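Local coordinates for glutathione S-transferase enzyme with thioredoxin-like domain (Bradyrhizobium sp., PDB 4MF7), which probably catalyses the conjugation of glutathione, through its thiol sulfur, to electrophilic substrates, at residues A37-R42 with P66-A71; L60-L65 with G124-A129; W135-W140 with D200-D205; G184-R189 with T231-W236. One frame throughout, in Å; residues are numbered along the deposited sequence.

Contact 1. Residues A37-R42 with P66-A71; sequences AQHSDR and PYEPHA
Arg42 and Tyr67 bring the backbones closest, their CA atoms 4.8 Å apart, where the irregular loop 37-42, closed by a type I beta turn from His39 to Arg42, runs up to the start of edge strand 67-71. The polar centre is the carboxylate of Glu68, which reaches out of the strand and takes two successive backbone N-H groups of the loop. Gln38 N donates to Glu68 OE2 at 2.8 Å with an N-H...O angle of 158°, where Glu68 OE2 uses its syn lone pair; His39 N reaches Glu68 OE1, also at 2.8 Å, on the syn side but 29° out of the carboxylate plane. The fork can span both amides because the Glu68 chain is stretched out, with CG trans to the backbone nitrogen (chi1 -173°). Within the loop, the Arg42 guanidinium lies over His39, whose CG sits 3.5 Å above the centre of the guanidinium plane, while Gln38 CB covers the other face of the imidazole. Arg42 also meets the strand through its aliphatic part: CG packs on Pro66 CB at 3.9 Å. At the guanidinium edge, in its plane, a water accepts from Arg42 NH1 (2.8 Å) and donates to Tyr67 O (2.7 Å). Gln44 of strand 43-47, the parallel neighbour of 67-71 in the thioredoxin-like sheet, adds a side-chain bond to Glu68 OE1. Buried and with both its oxygens engaged, Glu68 helps fix the loop's conformation, and its negative charge is probably stabilised by these N-H donors.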
loop_
_atom_site.group_PDB
_atom_site.type_symbol
_atom_site.label_atom_id
_atom_site.label_comp_id
_atom_site.label_asym_id
_atom_site.label_seq_id
_atom_site.Cartn_x
_atom_site.Cartn_y
_atom_site.Cartn_z
ATOM N N ALA A 37 3.646 19.676 -20.522
ATOM C CA ALA A 37 4.146 20.399 -19.370
ATOM C C ALA A 37 4.374 21.867 -19.750
ATOM O O ALA A 37 5.253 22.153 -20.560
ATOM C CB ALA A 37 5.453 19.779 -18.906
ATOM N N GLN A 38 3.575 22.779 -19.197
ATOM C CA GLN A 38 3.799 24.237 -19.359
ATOM C C GLN A 38 4.989 24.710 -18.527
ATOM O O GLN A 38 5.606 25.715 -18.874
ATOM C CB GLN A 38 2.548 25.055 -18.967
ATOM C CG GLN A 38 1.287 24.729 -19.735
ATOM C CD GLN A 38 1.443 24.932 -21.235
ATOM O OE1 GLN A 38 2.074 25.893 -21.684
ATOM N NE2 GLN A 38 0.874 24.019 -22.019
ATOM N N HIS A 39 5.282 23.992 -17.426
ATOM C CA HIS A 39 6.325 24.293 -16.491
ATOM C C HIS A 39 7.140 23.036 -16.205
ATOM O O HIS A 39 6.887 22.305 -15.238
ATOM C CB HIS A 39 5.753 24.850 -15.198
ATOM C CG HIS A 39 4.793 25.979 -15.426
ATOM N ND1 HIS A 39 5.197 27.210 -15.900
ATOM C CD2 HIS A 39 3.449 26.049 -15.287
ATOM C CE1 HIS A 39 4.141 27.991 -16.042
ATOM N NE2 HIS A 39 3.068 27.311 -15.679
ATOM N N SER A 40 8.135 22.792 -17.052
ATOM C CA SER A 40 8.861 21.515 -17.048
ATOM C C SER A 40 9.854 21.383 -15.885
ATOM O O SER A 40 10.410 20.305 -15.665
ATOM C CB SER A 40 9.563 21.313 -18.394
ATOM O OG SER A 40 10.511 22.342 -18.570
ATOM N N ASP A 41 10.047 22.450 -15.112
ATOM C CA ASP A 41 10.793 22.386 -13.878
ATOM C C ASP A 41 9.919 22.086 -12.662
ATOM O O ASP A 41 10.419 22.048 -11.542
ATOM C CB ASP A 41 11.574 23.683 -13.633
ATOM C CG ASP A 41 10.704 24.943 -13.704
ATOM O OD1 ASP A 41 9.550 24.925 -14.212
ATOM O OD2 ASP A 41 11.228 25.981 -13.273
ATOM N N ARG A 42 8.624 21.875 -12.878
ATOM C CA ARG A 42 7.701 21.540 -11.782
ATOM C C ARG A 42 7.278 20.067 -11.847
ATOM O O ARG A 42 7.183 19.497 -12.926
ATOM C CB ARG A 42 6.435 22.404 -11.825
ATOM C CG ARG A 42 6.698 23.902 -11.727
ATOM C CD ARG A 42 5.408 24.704 -11.692
ATOM N NE ARG A 42 5.698 26.124 -11.895
ATOM C CZ ARG A 42 4.772 27.064 -12.018
ATOM N NH1 ARG A 42 3.505 26.745 -11.944
ATOM N NH2 ARG A 42 5.113 28.317 -12.216
ATOM N N PRO A 66 6.477 23.259 -5.833
ATOM C CA PRO A 66 5.841 23.616 -7.088
ATOM C C PRO A 66 5.366 22.400 -7.886
ATOM O O PRO A 66 6.072 21.394 -7.995
ATOM C CB PRO A 66 6.943 24.374 -7.846
ATOM C CG PRO A 66 7.856 24.876 -6.759
ATOM C CD PRO A 66 7.873 23.741 -5.777
ATOM N N TYR A 67 4.163 22.489 -8.434
ATOM C CA TYR A 67 3.621 21.403 -9.227
ATOM C C TYR A 67 2.613 21.887 -10.237
ATOM O O TYR A 67 2.068 22.985 -10.112
ATOM C CB TYR A 67 3.048 20.316 -8.289
ATOM C CG TYR A 67 1.701 20.614 -7.668
ATOM C CD1 TYR A 67 1.594 21.427 -6.551
ATOM C CD2 TYR A 67 0.541 20.055 -8.177
ATOM C CE1 TYR A 67 0.361 21.698 -5.969
ATOM C CE2 TYR A 67 -0.689 20.276 -7.589
ATOM C CZ TYR A 67 -0.786 21.103 -6.495
ATOM O OH TYR A 67 -2.012 21.327 -5.935
ATOM N N GLU A 68 2.419 21.080 -11.263
ATOM C CA GLU A 68 1.532 21.343 -12.361
ATOM C C GLU A 68 0.509 20.241 -12.521
ATOM O O GLU A 68 0.852 19.172 -13.017
ATOM C CB GLU A 68 2.341 21.488 -13.653
ATOM C CG GLU A 68 1.505 21.926 -14.851
ATOM C CD GLU A 68 2.348 22.157 -16.094
ATOM O OE1 GLU A 68 3.602 22.253 -15.981
ATOM O OE2 GLU A 68 1.752 22.248 -17.178
ATOM N N PRO A 69 -0.758 20.507 -12.114
ATOM C CA PRO A 69 -1.775 19.482 -12.200
ATOM C C PRO A 69 -2.435 19.331 -13.569
ATOM O O PRO A 69 -2.589 20.311 -14.314
ATOM C CB PRO A 69 -2.793 19.935 -11.156
ATOM C CG PRO A 69 -2.752 21.425 -11.264
ATOM C CD PRO A 69 -1.278 21.714 -11.436
ATOM N N HIS A 70 -2.799 18.102 -13.890
ATOM C CA HIS A 70 -3.477 17.736 -15.126
ATOM C C HIS A 70 -4.607 16.775 -14.779
ATOM O O HIS A 70 -4.363 15.688 -14.272
ATOM C CB HIS A 70 -2.538 17.064 -16.125
ATOM C CG HIS A 70 -1.313 17.861 -16.457
ATOM N ND1 HIS A 70 -1.291 18.833 -17.439
ATOM C CD2 HIS A 70 -0.073 17.850 -15.913
ATOM C CE1 HIS A 70 -0.080 19.362 -17.502
ATOM N NE2 HIS A 70 0.672 18.793 -16.577
ATOM N N ALA A 71 -5.839 17.179 -15.081
ATOM C CA ALA A 71 -7.000 16.317 -14.907
ATOM C C ALA A 71 -7.004 15.248 -15.983
ATOM O O ALA A 71 -6.827 15.539 -17.159
ATOM C CB ALA A 71 -8.300 17.117 -14.962
HETATM O O HOH W 1 1.502 24.832 -12.041
#

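Contact 2. Residues L60-L65 with G124-A129; sequences LEETGL and GQFLPA
A small surface contact, mixed in character, joins the C-terminal end of helix 53-63 to the connection between helices 112-123 and 131-138, with Thr63 and Gln125 nearest in backbone (CA atoms 6.9 Å apart). Phe126 supplies most of the apolar part. Its ring points the CE2-CZ side at the helix: CZ lies 3.5 Å from Glu62 CB, and Thr63 CG2 meets CE2 at 3.7 Å near the ring plane, so the methyl touches an edge. The carboxylate of Glu62 turns elsewhere, to a salt bridge with Arg243. In the glutathione transferase fold this is where the thioredoxin-like domain meets the start of the helical domain, and Gly64, with positive phi, ends the helix just past the contact. Beside the ring, Gln125 extends its chain toward the helix end, and Gln125 NE2 makes a weak hydrogen bond to Thr63 O (3.3 Å, N-H...O 156°). Its other amide atom, Gln125 OE1, accepts from a water at 2.6 Å, and that water also donates weakly to Glu62 O. With an alanine here, Thr63 O is likely to lose this donor and the water its stronger acceptor. Phe126 is tied in turn to the helical domain by a backbone bond with Ile203.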
loop_
_atom_site.group_PDB
_atom_site.type_symbol
_atom_site.label_atom_id
_atom_site.label_comp_id
_atom_site.label_asym_id
_atom_site.label_seq_id
_atom_site.Cartn_x
_atom_site.Cartn_y
_atom_site.Cartn_z
ATOM N N LEU A 60 1.290 17.634 -2.038
ATOM C CA LEU A 60 1.974 18.706 -2.786
ATOM C C LEU A 60 1.657 20.100 -2.226
ATOM O O LEU A 60 2.559 20.910 -2.028
ATOM C CB LEU A 60 1.683 18.590 -4.281
ATOM C CG LEU A 60 2.310 17.381 -4.962
ATOM C CD1 LEU A 60 1.599 17.025 -6.258
ATOM C CD2 LEU A 60 3.812 17.585 -5.168
ATOM N N GLU A 61 0.401 20.353 -1.863
ATOM C CA GLU A 61 0.047 21.637 -1.237
ATOM C C GLU A 61 0.680 21.783 0.138
ATOM O O GLU A 61 1.208 22.849 0.470
ATOM C CB GLU A 61 -1.475 21.780 -1.137
ATOM C CG GLU A 61 -2.170 21.903 -2.482
ATOM C CD GLU A 61 -1.957 23.262 -3.163
ATOM O OE1 GLU A 61 -1.601 24.201 -2.450
ATOM O OE2 GLU A 61 -2.086 23.359 -4.399
ATOM N N GLU A 62 0.660 20.717 0.939
ATOM C CA GLU A 62 1.242 20.756 2.291
ATOM C C GLU A 62 2.731 21.041 2.313
ATOM O O GLU A 62 3.202 21.833 3.154
ATOM C CB GLU A 62 0.979 19.465 3.076
ATOM C CG GLU A 62 -0.474 19.279 3.491
ATOM C CD GLU A 62 -0.888 20.085 4.689
ATOM O OE1 GLU A 62 -0.133 20.981 5.157
ATOM O OE2 GLU A 62 -2.003 19.828 5.157
ATOM N N THR A 63 3.463 20.399 1.419
ATOM C CA THR A 63 4.909 20.581 1.343
ATOM C C THR A 63 5.321 21.917 0.710
ATOM O O THR A 63 6.457 22.321 0.865
ATOM C CB THR A 63 5.611 19.495 0.538
ATOM O OG1 THR A 63 5.157 19.481 -0.820
ATOM C CG2 THR A 63 5.447 18.106 1.213
ATOM N N GLY A 64 4.421 22.540 -0.043
ATOM C CA GLY A 64 4.731 23.788 -0.768
ATOM C C GLY A 64 5.543 23.575 -2.044
ATOM O O GLY A 64 5.981 24.537 -2.685
ATOM N N LEU A 65 5.708 22.319 -2.466
ATOM C CA LEU A 65 6.441 22.033 -3.694
ATOM C C LEU A 65 5.726 22.622 -4.902
ATOM O O LEU A 65 4.514 22.458 -5.025
ATOM C CB LEU A 65 6.618 20.519 -3.916
ATOM C CG LEU A 65 7.654 19.804 -3.046
ATOM C CD1 LEU A 65 7.449 18.288 -3.155
ATOM C CD2 LEU A 65 9.075 20.212 -3.434
ATOM N N GLY A 124 11.685 16.099 3.563
ATOM C CA GLY A 124 11.885 15.955 4.985
ATOM C C GLY A 124 10.735 16.381 5.864
ATOM O O GLY A 124 10.945 16.686 7.029
ATOM N N GLN A 125 9.519 16.392 5.302
ATOM C CA GLN A 125 8.310 16.818 5.990
ATOM C C GLN A 125 7.283 15.648 6.105
ATOM O O GLN A 125 7.259 14.772 5.252
ATOM C CB GLN A 125 7.653 18.004 5.221
ATOM C CG GLN A 125 8.507 19.292 5.067
ATOM C CD GLN A 125 7.737 20.391 4.289
ATOM O OE1 GLN A 125 6.619 20.736 4.659
ATOM N NE2 GLN A 125 8.309 20.887 3.194
ATOM N N PHE A 126 6.480 15.685 7.162
ATOM C CA PHE A 126 5.231 14.892 7.338
ATOM C C PHE A 126 5.495 13.419 7.678
ATOM O O PHE A 126 4.655 12.552 7.423
ATOM C CB PHE A 126 4.287 15.079 6.140
ATOM C CG PHE A 126 3.948 16.526 5.904
ATOM C CD1 PHE A 126 3.307 17.236 6.904
ATOM C CD2 PHE A 126 4.315 17.171 4.749
ATOM C CE1 PHE A 126 3.007 18.585 6.727
ATOM C CE2 PHE A 126 4.046 18.540 4.572
ATOM C CZ PHE A 126 3.382 19.224 5.568
ATOM N N LEU A 127 6.666 13.161 8.270
ATOM C CA LEU A 127 6.934 11.895 8.961
ATOM C C LEU A 127 7.412 12.187 10.393
ATOM O O LEU A 127 8.087 13.215 10.620
ATOM C CB LEU A 127 7.993 11.095 8.240
ATOM C CG LEU A 127 7.538 10.269 7.049
ATOM C CD1 LEU A 127 8.740 9.644 6.354
ATOM C CD2 LEU A 127 6.549 9.191 7.480
ATOM N N PRO A 128 7.084 11.311 11.353
ATOM C CA PRO A 128 7.625 11.518 12.705
ATOM C C PRO A 128 9.148 11.432 12.697
ATOM O O PRO A 128 9.743 10.951 11.722
ATOM C CB PRO A 128 6.993 10.379 13.520
ATOM C CG PRO A 128 5.790 9.982 12.724
ATOM C CD PRO A 128 6.235 10.109 11.321
ATOM N N ALA A 129 9.779 11.935 13.764
ATOM C CA ALA A 129 11.230 11.920 13.857
ATOM C C ALA A 129 11.703 10.516 14.263
ATOM O O ALA A 129 12.711 10.007 13.783
ATOM C CB ALA A 129 11.698 12.954 14.881
HETATM O O HOH W 2 5.887 23.258 4.573
#

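Contact 3. Residues W135-W140 with D200-D205; sequences WQTLQW and DYTIAD
An N-capping box at the start of helix 203-215, a feature well known in the helical domain of glutathione transferases, packs here against the end of helix 131-138. Thr202 is the N-cap: its OG1 accepts from Ala204 N at 3.1 Å, and Asp205 OD2 in return accepts from Thr202 N at 3.0 Å, nearly straight at 171°. The hydroxyl faces the helix start because Thr202 chi1 is 66°, placing OG1 between the backbone nitrogen and the carbonyl carbon. Across the contact, Thr137 presents its methyl rather than its hydroxyl. Thr137 CG2 lies 3.6 Å from Thr202 OG1 and 3.8 Å from Ile203 CG1, so one methyl rests against the cap and the first helical residue. Its torsion (chi1 -54°) sets CG2 trans to the backbone nitrogen, while OG1 turns back to bond Arg133 O in its own helix. The backbones come nearest at Trp140 and Ala204, with CA atoms 5.1 Å apart; there Trp140 CB packs on Ala204 CB at 3.5 Å, an approach that the small alanine side chain permits. The indole leads away, toward Leu186 and Arg189 of helix 171-190. Leu138 CD2 adds a looser apolar touch on Ile203 CD1 at 4.3 Å. On the second subunit, Phe110 N donates to Gln139 OE1, which places this helix end at the dimer interface. The chemistry is thus divided: both capping bonds lie within 200-205, Asp205 OD1 bonding outside it to Ile196 N, and the segments meet through buried packing dominated by carbon, with Thr202 OG1, an acceptor, beside the Thr137 methyl.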
loop_
_atom_site.group_PDB
_atom_site.type_symbol
_atom_site.label_atom_id
_atom_site.label_comp_id
_atom_site.label_asym_id
_atom_site.label_seq_id
_atom_site.Cartn_x
_atom_site.Cartn_y
_atom_site.Cartn_z
ATOM N N TRP A 135 7.864 3.918 10.952
ATOM C CA TRP A 135 7.349 2.662 10.393
ATOM C C TRP A 135 5.858 2.546 10.630
ATOM O O TRP A 135 5.111 2.146 9.717
ATOM C CB TRP A 135 8.101 1.432 10.960
ATOM C CG TRP A 135 9.486 1.409 10.511
ATOM C CD1 TRP A 135 10.614 1.544 11.288
ATOM C CD2 TRP A 135 9.936 1.265 9.179
ATOM N NE1 TRP A 135 11.729 1.500 10.505
ATOM C CE2 TRP A 135 11.349 1.321 9.203
ATOM C CE3 TRP A 135 9.291 1.056 7.963
ATOM C CZ2 TRP A 135 12.097 1.196 8.063
ATOM C CZ3 TRP A 135 10.008 0.957 6.858
ATOM C CH2 TRP A 135 11.411 1.017 6.891
ATOM N N GLN A 136 5.395 2.914 11.819
ATOM C CA GLN A 136 3.987 2.820 12.128
ATOM C C GLN A 136 3.160 3.725 11.235
ATOM O O GLN A 136 2.056 3.358 10.861
ATOM C CB GLN A 136 3.711 3.147 13.591
ATOM C CG GLN A 136 4.102 2.023 14.533
ATOM C CD GLN A 136 3.759 2.361 15.966
ATOM O OE1 GLN A 136 4.085 3.448 16.448
ATOM N NE2 GLN A 136 3.108 1.436 16.660
ATOM N N THR A 137 3.704 4.893 10.899
ATOM C CA THR A 137 3.035 5.829 9.961
ATOM C C THR A 137 2.660 5.155 8.626
ATOM O O THR A 137 1.560 5.355 8.106
ATOM C CB THR A 137 3.903 7.065 9.680
ATOM O OG1 THR A 137 4.278 7.669 10.945
ATOM C CG2 THR A 137 3.129 8.081 8.800
ATOM N N LEU A 138 3.564 4.337 8.094
ATOM C CA LEU A 138 3.350 3.665 6.813
ATOM C C LEU A 138 2.146 2.717 6.798
ATOM O O LEU A 138 1.579 2.465 5.722
ATOM C CB LEU A 138 4.611 2.891 6.403
ATOM C CG LEU A 138 5.909 3.691 6.266
ATOM C CD1 LEU A 138 6.897 2.847 5.465
ATOM C CD2 LEU A 138 5.718 5.056 5.601
ATOM N N GLN A 139 1.767 2.206 7.963
ATOM C CA GLN A 139 0.634 1.303 8.078
ATOM C C GLN A 139 -0.626 1.966 7.519
ATOM O O GLN A 139 -1.481 1.296 6.994
ATOM C CB GLN A 139 0.380 0.892 9.515
ATOM C CG GLN A 139 1.526 0.141 10.199
ATOM C CD GLN A 139 1.304 -0.052 11.678
ATOM O OE1 GLN A 139 1.464 -1.168 12.214
ATOM N NE2 GLN A 139 0.936 1.035 12.371
ATOM N N TRP A 140 -0.724 3.291 7.663
ATOM C CA TRP A 140 -1.950 4.038 7.333
ATOM C C TRP A 140 -2.064 4.463 5.887
ATOM O O TRP A 140 -3.067 5.040 5.524
ATOM C CB TRP A 140 -2.055 5.266 8.246
ATOM C CG TRP A 140 -2.140 4.834 9.642
ATOM C CD1 TRP A 140 -1.087 4.651 10.536
ATOM C CD2 TRP A 140 -3.319 4.457 10.337
ATOM N NE1 TRP A 140 -1.563 4.160 11.715
ATOM C CE2 TRP A 140 -2.929 4.049 11.631
ATOM C CE3 TRP A 140 -4.681 4.412 9.988
ATOM C CZ2 TRP A 140 -3.849 3.608 12.585
ATOM C CZ3 TRP A 140 -5.605 3.981 10.952
ATOM C CH2 TRP A 140 -5.176 3.582 12.232
ATOM N N ASP A 200 2.045 14.642 15.908
ATOM C CA ASP A 200 2.618 14.856 14.588
ATOM C C ASP A 200 1.588 14.682 13.478
ATOM O O ASP A 200 1.017 13.608 13.339
ATOM C CB ASP A 200 3.732 13.835 14.343
ATOM C CG ASP A 200 4.983 14.107 15.180
ATOM O OD1 ASP A 200 5.381 15.275 15.331
ATOM O OD2 ASP A 200 5.563 13.140 15.682
ATOM N N TYR A 201 1.382 15.726 12.684
ATOM C CA TYR A 201 0.601 15.604 11.454
ATOM C C TYR A 201 1.476 14.999 10.382
ATOM O O TYR A 201 2.595 15.487 10.080
ATOM C CB TYR A 201 0.055 16.968 11.035
ATOM C CG TYR A 201 -0.700 17.046 9.738
ATOM C CD1 TYR A 201 -2.035 16.763 9.693
ATOM C CD2 TYR A 201 -0.086 17.505 8.565
ATOM C CE1 TYR A 201 -2.768 16.897 8.530
ATOM C CE2 TYR A 201 -0.800 17.623 7.392
ATOM C CZ TYR A 201 -2.149 17.325 7.377
ATOM O OH TYR A 201 -2.883 17.471 6.232
ATOM N N THR A 202 0.985 13.910 9.777
ATOM C CA THR A 202 1.824 13.122 8.893
ATOM C C THR A 202 1.127 12.704 7.611
ATOM O O THR A 202 -0.063 12.953 7.426
ATOM C CB THR A 202 2.326 11.805 9.581
ATOM O OG1 THR A 202 1.220 10.933 9.832
ATOM C CG2 THR A 202 3.121 12.080 10.889
ATOM N N ILE A 203 1.879 12.047 6.739
ATOM C CA ILE A 203 1.307 11.388 5.572
ATOM C C ILE A 203 0.153 10.415 5.904
ATOM O O ILE A 203 -0.691 10.146 5.034
ATOM C CB ILE A 203 2.365 10.742 4.645
ATOM C CG1 ILE A 203 3.193 9.629 5.342
ATOM C CG2 ILE A 203 3.230 11.772 4.001
ATOM C CD1 ILE A 203 4.156 8.927 4.399
ATOM N N ALA A 204 0.081 9.907 7.139
ATOM C CA ALA A 204 -1.081 9.090 7.574
ATOM C C ALA A 204 -2.408 9.863 7.519
ATOM O O ALA A 204 -3.395 9.352 7.031
ATOM C CB ALA A 204 -0.872 8.498 8.958
ATOM N N ASP A 205 -2.425 11.085 8.056
ATOM C CA ASP A 205 -3.610 11.964 7.986
ATOM C C ASP A 205 -3.895 12.396 6.537
ATOM O O ASP A 205 -5.052 12.367 6.075
ATOM C CB ASP A 205 -3.421 13.178 8.887
ATOM C CG ASP A 205 -2.965 12.780 10.279
ATOM O OD1 ASP A 205 -3.810 12.294 11.078
ATOM O OD2 ASP A 205 -1.754 12.937 10.515
#

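Contact 4. Residues G184-R189 with T231-W236; sequences GVLEAR and THVPAW
Glu187 takes the backbone N-H groups of three successive residues, Thr231, His232 and Val233, at the start of helix 232-241. Glu187 OE1 accepts from Thr231 N at 2.8 Å and from His232 N at 3.0 Å, the latter almost straight at 174°, and these donors arrive from opposite faces of the carboxylate plane. Glu187 OE2 holds Val233 N at 2.8 Å, with a weak second bond from His232 N. A bend at chi2 (70°) turns the carboxylate onto the helix start. His232 CD2 lies 3.2 Å from Glu187 OE1, which sits oblique to the ring. A glutamine here, with an NH2 replacing one oxygen, would probably leave at least one of these N-H groups without an acceptor. Next outward is an apolar layer: Leu186 CB touches Val233 CG2 at 3.9 Å, and Leu186 CD2 meets Trp236 CZ3 at the same distance. Asp205 in turn accepts from Trp236 NE1. The helix segments cross at 78°, axes 8.9 Å apart, and Glu187 reaches the N-terminal end of helix 232-241 from the flank of helix 171-190. Thr231, at the N-cap position, makes no side-chain capping bond; the acceptor here is the carboxylate of helix 171-190, whose negative charge the helix dipole would probably favour.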
loop_
_atom_site.group_PDB
_atom_site.type_symbol
_atom_site.label_atom_id
_atom_site.label_comp_id
_atom_site.label_asym_id
_atom_site.label_seq_id
_atom_site.Cartn_x
_atom_site.Cartn_y
_atom_site.Cartn_z
ATOM N N GLY A 184 -14.588 2.774 12.658
ATOM C CA GLY A 184 -14.404 2.263 14.037
ATOM C C GLY A 184 -12.929 2.091 14.411
ATOM O O GLY A 184 -12.511 2.447 15.516
ATOM N N VAL A 185 -12.148 1.589 13.465
ATOM C CA VAL A 185 -10.703 1.500 13.630
ATOM C C VAL A 185 -10.086 2.873 13.822
ATOM O O VAL A 185 -9.321 3.083 14.758
ATOM C CB VAL A 185 -10.060 0.760 12.440
ATOM C CG1 VAL A 185 -8.534 0.824 12.513
ATOM C CG2 VAL A 185 -10.533 -0.688 12.443
ATOM N N LEU A 186 -10.446 3.817 12.959
ATOM C CA LEU A 186 -9.923 5.165 13.058
ATOM C C LEU A 186 -10.342 5.831 14.374
ATOM O O LEU A 186 -9.556 6.528 15.021
ATOM C CB LEU A 186 -10.390 5.996 11.855
ATOM C CG LEU A 186 -9.619 7.210 11.382
ATOM C CD1 LEU A 186 -8.132 6.950 11.216
ATOM C CD2 LEU A 186 -10.222 7.627 10.045
ATOM N N GLU A 187 -11.587 5.606 14.767
ATOM C CA GLU A 187 -12.129 6.149 16.018
ATOM C C GLU A 187 -11.287 5.652 17.232
ATOM O O GLU A 187 -10.876 6.447 18.080
ATOM C CB GLU A 187 -13.588 5.700 16.170
ATOM C CG GLU A 187 -14.312 6.225 17.397
ATOM C CD GLU A 187 -14.612 7.713 17.356
ATOM O OE1 GLU A 187 -15.180 8.229 18.342
ATOM O OE2 GLU A 187 -14.314 8.387 16.357
ATOM N N ALA A 188 -10.996 4.365 17.237
ATOM C CA ALA A 188 -10.173 3.750 18.291
ATOM C C ALA A 188 -8.760 4.333 18.310
ATOM O O ALA A 188 -8.225 4.620 19.384
ATOM C CB ALA A 188 -10.136 2.226 18.125
ATOM N N ARG A 189 -8.161 4.537 17.131
ATOM C CA ARG A 189 -6.836 5.145 17.045
ATOM C C ARG A 189 -6.820 6.580 17.527
ATOM O O ARG A 189 -5.873 6.986 18.171
ATOM C CB ARG A 189 -6.293 5.087 15.595
ATOM C CG ARG A 189 -4.932 5.718 15.392
ATOM C CD ARG A 189 -3.851 4.937 16.144
ATOM N NE ARG A 189 -2.568 5.617 16.005
ATOM C CZ ARG A 189 -1.442 5.232 16.583
ATOM N NH1 ARG A 189 -1.434 4.142 17.331
ATOM N NH2 ARG A 189 -0.324 5.926 16.397
ATOM N N THR A 231 -16.992 10.304 18.002
ATOM C CA THR A 231 -16.460 11.482 18.699
ATOM C C THR A 231 -15.120 11.946 18.126
ATOM O O THR A 231 -14.938 13.121 17.780
ATOM C CB THR A 231 -16.319 11.213 20.211
ATOM O OG1 THR A 231 -17.555 10.680 20.703
ATOM C CG2 THR A 231 -15.963 12.490 20.965
ATOM N N HIS A 232 -14.206 11.011 17.999
ATOM C CA HIS A 232 -12.817 11.321 17.678
ATOM C C HIS A 232 -12.596 11.549 16.186
ATOM O O HIS A 232 -11.869 12.445 15.834
ATOM C CB HIS A 232 -11.908 10.230 18.249
ATOM C CG HIS A 232 -12.204 9.959 19.693
ATOM N ND1 HIS A 232 -12.074 10.929 20.660
ATOM C CD2 HIS A 232 -12.706 8.866 20.314
ATOM C CE1 HIS A 232 -12.456 10.435 21.827
ATOM N NE2 HIS A 232 -12.847 9.188 21.644
ATOM N N VAL A 233 -13.226 10.744 15.338
ATOM C CA VAL A 233 -13.108 10.974 13.873
ATOM C C VAL A 233 -13.653 12.357 13.454
ATOM O O VAL A 233 -12.956 13.105 12.746
ATOM C CB VAL A 233 -13.701 9.824 13.041
ATOM C CG1 VAL A 233 -13.544 10.101 11.561
ATOM C CG2 VAL A 233 -12.993 8.506 13.351
ATOM N N PRO A 234 -14.864 12.734 13.913
ATOM C CA PRO A 234 -15.398 14.065 13.547
ATOM C C PRO A 234 -14.490 15.228 13.937
ATOM O O PRO A 234 -14.286 16.156 13.150
ATOM C CB PRO A 234 -16.751 14.118 14.285
ATOM C CG PRO A 234 -17.159 12.711 14.420
ATOM C CD PRO A 234 -15.884 11.905 14.572
ATOM N N ALA A 235 -13.912 15.162 15.133
ATOM C CA ALA A 235 -13.012 16.210 15.607
ATOM C C ALA A 235 -11.708 16.260 14.793
ATOM O O ALA A 235 -11.255 17.315 14.393
ATOM C CB ALA A 235 -12.713 16.005 17.081
ATOM N N TRP A 236 -11.127 15.100 14.531
ATOM C CA TRP A 236 -9.940 15.025 13.704
ATOM C C TRP A 236 -10.238 15.526 12.265
ATOM O O TRP A 236 -9.441 16.261 11.694
ATOM C CB TRP A 236 -9.425 13.583 13.696
ATOM C CG TRP A 236 -8.476 13.206 12.623
ATOM C CD1 TRP A 236 -7.131 13.294 12.642
ATOM C CD2 TRP A 236 -8.826 12.515 11.397
ATOM N NE1 TRP A 236 -6.596 12.740 11.482
ATOM C CE2 TRP A 236 -7.628 12.270 10.704
ATOM C CE3 TRP A 236 -10.050 12.135 10.814
ATOM C CZ2 TRP A 236 -7.600 11.633 9.450
ATOM C CZ3 TRP A 236 -10.028 11.472 9.569
ATOM C CH2 TRP A 236 -8.799 11.257 8.903
#

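Overall arrangement
Contact 3 is the buried one; contacts 1 and 2 lie at the surface, and contact 4 is partly buried. Contact 1 belongs to the thioredoxin-like domain and contacts 3 and 4 to the helical domain, with contact 2 between them. Side-chain or backbone hydrogen bonds join neighbouring contacts, 1 to 2, 2 to 3 and 3 to 4. Contacts 3 and 4 also share packing of Trp140 on helix 171-190. Contacts 1 and 4, their centres about 36 Å apart, both use a glutamate against backbone N-H groups, of a loop and a helix start respectively; contact 2 relies on an aromatic edge and one weak amide bond, contact 3 on side-chain packing.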